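Local coordinates for protein potential RNA-dependent RNA polymerase (Human picobirnavirus, PDB 5I62) that copies RNA from an RNA template, probably serving both transcription and genome replication of a small double-stranded RNA virus, at residues P207-Y218 with W293-I304. Sequence-based numbering, arbitrary orientation.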
# COMPACT_ATOMS: atom_id res chain seq x y z
N PRO A 207 14.81 8.46 5.46
CA PRO A 207 15.29 9.09 6.69
C PRO A 207 14.13 9.70 7.46
O PRO A 207 13.23 10.32 6.87
CB PRO A 207 16.25 10.18 6.19
CG PRO A 207 16.64 9.76 4.81
CD PRO A 207 15.41 9.08 4.25
N PHE A 208 14.17 9.53 8.78
CA PHE A 208 13.20 10.13 9.69
C PHE A 208 13.00 11.62 9.39
O PHE A 208 11.87 12.10 9.31
CB PHE A 208 13.69 9.90 11.13
CG PHE A 208 12.66 10.14 12.22
CD1 PHE A 208 11.31 10.22 11.94
CD2 PHE A 208 13.08 10.29 13.55
CE1 PHE A 208 10.39 10.44 12.96
CE2 PHE A 208 12.17 10.52 14.56
CZ PHE A 208 10.81 10.60 14.27
N ALA A 209 14.11 12.36 9.22
CA ALA A 209 14.01 13.80 8.98
C ALA A 209 13.20 14.12 7.72
O ALA A 209 12.39 15.05 7.70
CB ALA A 209 15.40 14.44 8.90
N VAL A 210 13.42 13.36 6.64
CA VAL A 210 12.65 13.58 5.42
C VAL A 210 11.18 13.27 5.66
O VAL A 210 10.30 14.05 5.29
CB VAL A 210 13.20 12.76 4.24
CG1 VAL A 210 12.32 12.96 2.97
CG2 VAL A 210 14.64 13.13 3.94
N ASN A 211 10.89 12.13 6.29
CA ASN A 211 9.50 11.75 6.55
C ASN A 211 8.78 12.79 7.43
O ASN A 211 7.62 13.11 7.19
CB ASN A 211 9.43 10.37 7.19
CG ASN A 211 9.45 9.24 6.17
OD1 ASN A 211 9.13 9.43 4.98
ND2 ASN A 211 9.82 8.07 6.62
N ILE A 212 9.46 13.32 8.45
CA ILE A 212 8.88 14.40 9.25
C ILE A 212 8.51 15.59 8.37
O ILE A 212 7.39 16.12 8.44
CB ILE A 212 9.84 14.82 10.37
CG1 ILE A 212 10.06 13.69 11.37
CG2 ILE A 212 9.31 16.08 11.08
CD1 ILE A 212 11.22 13.96 12.37
N ARG A 213 9.45 16.06 7.55
CA ARG A 213 9.17 17.23 6.74
C ARG A 213 8.04 16.96 5.75
O ARG A 213 7.15 17.80 5.56
CB ARG A 213 10.43 17.68 6.01
CG ARG A 213 11.41 18.43 6.93
CD ARG A 213 10.79 19.74 7.29
NE ARG A 213 11.13 20.76 6.33
CZ ARG A 213 10.36 21.78 5.96
NH1 ARG A 213 9.14 21.93 6.45
NH2 ARG A 213 10.82 22.64 5.08
N GLU A 214 8.06 15.79 5.10
CA GLU A 214 6.97 15.43 4.18
C GLU A 214 5.63 15.43 4.90
O GLU A 214 4.65 16.02 4.43
CB GLU A 214 7.24 14.06 3.58
CG GLU A 214 8.40 13.98 2.63
CD GLU A 214 8.65 12.53 2.22
OE1 GLU A 214 8.52 11.63 3.09
OE2 GLU A 214 8.98 12.30 1.05
N LEU A 215 5.57 14.80 6.08
CA LEU A 215 4.30 14.62 6.76
C LEU A 215 3.75 15.91 7.34
O LEU A 215 2.56 15.95 7.69
CB LEU A 215 4.43 13.56 7.85
CG LEU A 215 4.61 12.12 7.37
CD1 LEU A 215 4.86 11.19 8.55
CD2 LEU A 215 3.40 11.65 6.60
N GLN A 216 4.56 16.96 7.46
CA GLN A 216 4.01 18.26 7.83
C GLN A 216 2.90 18.69 6.86
O GLN A 216 2.03 19.48 7.23
CB GLN A 216 5.10 19.32 7.86
CG GLN A 216 6.07 19.21 9.03
CD GLN A 216 7.06 20.35 9.00
OE1 GLN A 216 8.11 20.24 8.38
NE2 GLN A 216 6.69 21.47 9.62
N VAL A 217 2.95 18.20 5.62
CA VAL A 217 1.89 18.46 4.64
C VAL A 217 0.97 17.25 4.54
O VAL A 217 -0.26 17.39 4.59
CB VAL A 217 2.47 18.80 3.26
CG1 VAL A 217 1.40 18.63 2.18
CG2 VAL A 217 2.99 20.23 3.25
N TYR A 218 1.53 16.06 4.38
CA TYR A 218 0.68 14.92 4.04
C TYR A 218 -0.22 14.51 5.19
O TYR A 218 -1.34 14.02 4.97
CB TYR A 218 1.52 13.76 3.54
CG TYR A 218 2.19 14.07 2.23
CD1 TYR A 218 1.42 14.28 1.09
CD2 TYR A 218 3.57 14.15 2.12
CE1 TYR A 218 2.01 14.58 -0.13
CE2 TYR A 218 4.17 14.43 0.90
CZ TYR A 218 3.38 14.64 -0.22
OH TYR A 218 3.96 14.92 -1.45
N TRP A 293 8.12 24.46 1.21
CA TRP A 293 7.96 23.01 1.20
C TRP A 293 7.88 22.46 -0.22
O TRP A 293 8.47 21.42 -0.53
CB TRP A 293 6.72 22.64 2.00
CG TRP A 293 6.50 21.17 2.18
CD1 TRP A 293 6.91 20.40 3.25
CD2 TRP A 293 5.83 20.28 1.28
NE1 TRP A 293 6.53 19.10 3.06
CE2 TRP A 293 5.87 18.99 1.86
CE3 TRP A 293 5.18 20.45 0.04
CZ2 TRP A 293 5.28 17.88 1.25
CZ3 TRP A 293 4.62 19.34 -0.57
CH2 TRP A 293 4.67 18.07 0.04
N LEU A 294 7.13 23.14 -1.10
CA LEU A 294 6.95 22.64 -2.46
C LEU A 294 8.25 22.69 -3.25
O LEU A 294 8.48 21.83 -4.12
CB LEU A 294 5.86 23.46 -3.16
CG LEU A 294 4.44 23.15 -2.70
CD1 LEU A 294 3.48 24.30 -3.04
CD2 LEU A 294 3.95 21.84 -3.35
N GLU A 295 9.11 23.67 -2.97
CA GLU A 295 10.37 23.78 -3.70
C GLU A 295 11.45 22.89 -3.09
O GLU A 295 12.31 22.39 -3.82
CB GLU A 295 10.84 25.23 -3.74
CG GLU A 295 9.90 26.15 -4.53
CD GLU A 295 9.73 25.70 -5.98
OE1 GLU A 295 10.75 25.33 -6.62
OE2 GLU A 295 8.58 25.67 -6.45
N ARG A 296 11.45 22.71 -1.77
CA ARG A 296 12.55 22.06 -1.06
C ARG A 296 12.30 20.60 -0.72
O ARG A 296 13.20 19.78 -0.84
CB ARG A 296 12.86 22.78 0.25
CG ARG A 296 13.75 23.98 0.16
CD ARG A 296 13.62 24.78 1.45
NE ARG A 296 14.67 24.50 2.42
CZ ARG A 296 15.91 24.94 2.30
NH1 ARG A 296 16.27 25.67 1.25
NH2 ARG A 296 16.81 24.66 3.23
N VAL A 297 11.11 20.28 -0.23
CA VAL A 297 10.82 18.96 0.33
C VAL A 297 10.12 18.06 -0.67
O VAL A 297 10.49 16.89 -0.84
CB VAL A 297 9.97 19.10 1.62
CG1 VAL A 297 9.63 17.72 2.18
CG2 VAL A 297 10.67 19.98 2.65
N PHE A 298 9.05 18.56 -1.29
CA PHE A 298 8.31 17.77 -2.29
C PHE A 298 9.19 16.98 -3.25
O PHE A 298 8.87 15.82 -3.52
CB PHE A 298 7.36 18.69 -3.07
CG PHE A 298 6.64 17.98 -4.18
CD1 PHE A 298 5.50 17.25 -3.91
CD2 PHE A 298 7.14 17.98 -5.48
CE1 PHE A 298 4.84 16.56 -4.91
CE2 PHE A 298 6.49 17.29 -6.48
CZ PHE A 298 5.34 16.57 -6.19
N PRO A 299 10.27 17.52 -3.82
CA PRO A 299 11.01 16.74 -4.82
C PRO A 299 11.84 15.60 -4.26
O PRO A 299 12.30 14.77 -5.04
CB PRO A 299 11.93 17.77 -5.50
CG PRO A 299 11.90 18.97 -4.66
CD PRO A 299 10.67 18.94 -3.82
N ILE A 300 12.07 15.54 -2.94
CA ILE A 300 13.07 14.60 -2.40
C ILE A 300 12.67 13.15 -2.66
O ILE A 300 13.52 12.31 -2.96
CB ILE A 300 13.29 14.86 -0.89
CG1 ILE A 300 13.99 16.20 -0.69
CG2 ILE A 300 14.07 13.72 -0.23
CD1 ILE A 300 13.94 16.67 0.74
N LYS A 301 11.38 12.84 -2.55
CA LYS A 301 10.96 11.45 -2.72
C LYS A 301 11.23 10.94 -4.14
O LYS A 301 11.25 9.73 -4.35
CB LYS A 301 9.49 11.29 -2.36
CG LYS A 301 8.54 12.02 -3.35
CD LYS A 301 7.06 11.88 -2.97
CE LYS A 301 6.62 12.93 -1.94
NZ LYS A 301 6.46 14.29 -2.54
N TYR A 302 11.43 11.85 -5.10
CA TYR A 302 11.72 11.50 -6.49
C TYR A 302 13.19 11.60 -6.85
O TYR A 302 13.56 11.35 -8.00
CB TYR A 302 10.90 12.40 -7.43
CG TYR A 302 9.42 12.34 -7.13
CD1 TYR A 302 8.71 11.17 -7.34
CD2 TYR A 302 8.74 13.44 -6.61
CE1 TYR A 302 7.34 11.09 -7.04
CE2 TYR A 302 7.37 13.37 -6.31
CZ TYR A 302 6.69 12.18 -6.53
OH TYR A 302 5.34 12.05 -6.27
N ALA A 303 14.05 11.97 -5.89
CA ALA A 303 15.47 12.17 -6.18
C ALA A 303 16.41 11.68 -5.08
O ALA A 303 17.62 11.76 -5.27
CB ALA A 303 15.76 13.65 -6.47
N ILE A 304 15.90 11.19 -3.96
CA ILE A 304 16.76 10.87 -2.81
C ILE A 304 17.72 9.74 -3.18
O ILE A 304 17.33 8.81 -3.91
CB ILE A 304 15.91 10.50 -1.58
CG1 ILE A 304 16.77 10.43 -0.29
CG2 ILE A 304 15.14 9.19 -1.81
CD1 ILE A 304 15.94 10.31 0.97
O HOH W 1 9.32 14.19 -0.84
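Three groups grip the ammonium of Lys301: NZ donates to Tyr218 OH at 2.8 Å across the contact, bonds Phe298 O in its own segment, and pairs with the carboxylate of Asp330, which also binds the Tyr218 hydroxyl. The end of the lysine hooks toward the phenol, bent at chi3 (84°) and chi4, and NZ arrives at the ring's edge. Nearby, a water bridges the segments, lying 2.7 Å from Glu214 OE2 and close to Val297 O, and accepts from Lys301 N. The buried Glu214 carboxylate has further partners in Ser324 and Gly325. Trp293 is the knob, set among Arg213, Glu214, Val217 and Tyr218, so that segment 293-304, continuing from helix 288-296, packs against helix 208-228 inside the viral RNA-dependent RNA polymerase fold. The indole NE1 donates to Arg213 O (2.9 Å); the acceptor lies near the indole plane, whereas NE1 stands above the carbonyl plane, off the lone pairs. Val217 CG2 makes a CH-pi contact over one face, 3.5 Å from the five-membered ring centroid, while Val297 CB sits toward the rim of the opposite face. The indole's benzo edge points at the face of Tyr218 in an offset edge-to-face pair, planes 72° apart. Val297 CG2 lies over the Arg213 guanidinium, whose NH1 donates almost straight (174°) to Gln216 OE1 in the guanidinium plane. Toward the start of helix 208-228, Pro207 CD touches Ile304 CD1 at 3.5 Å.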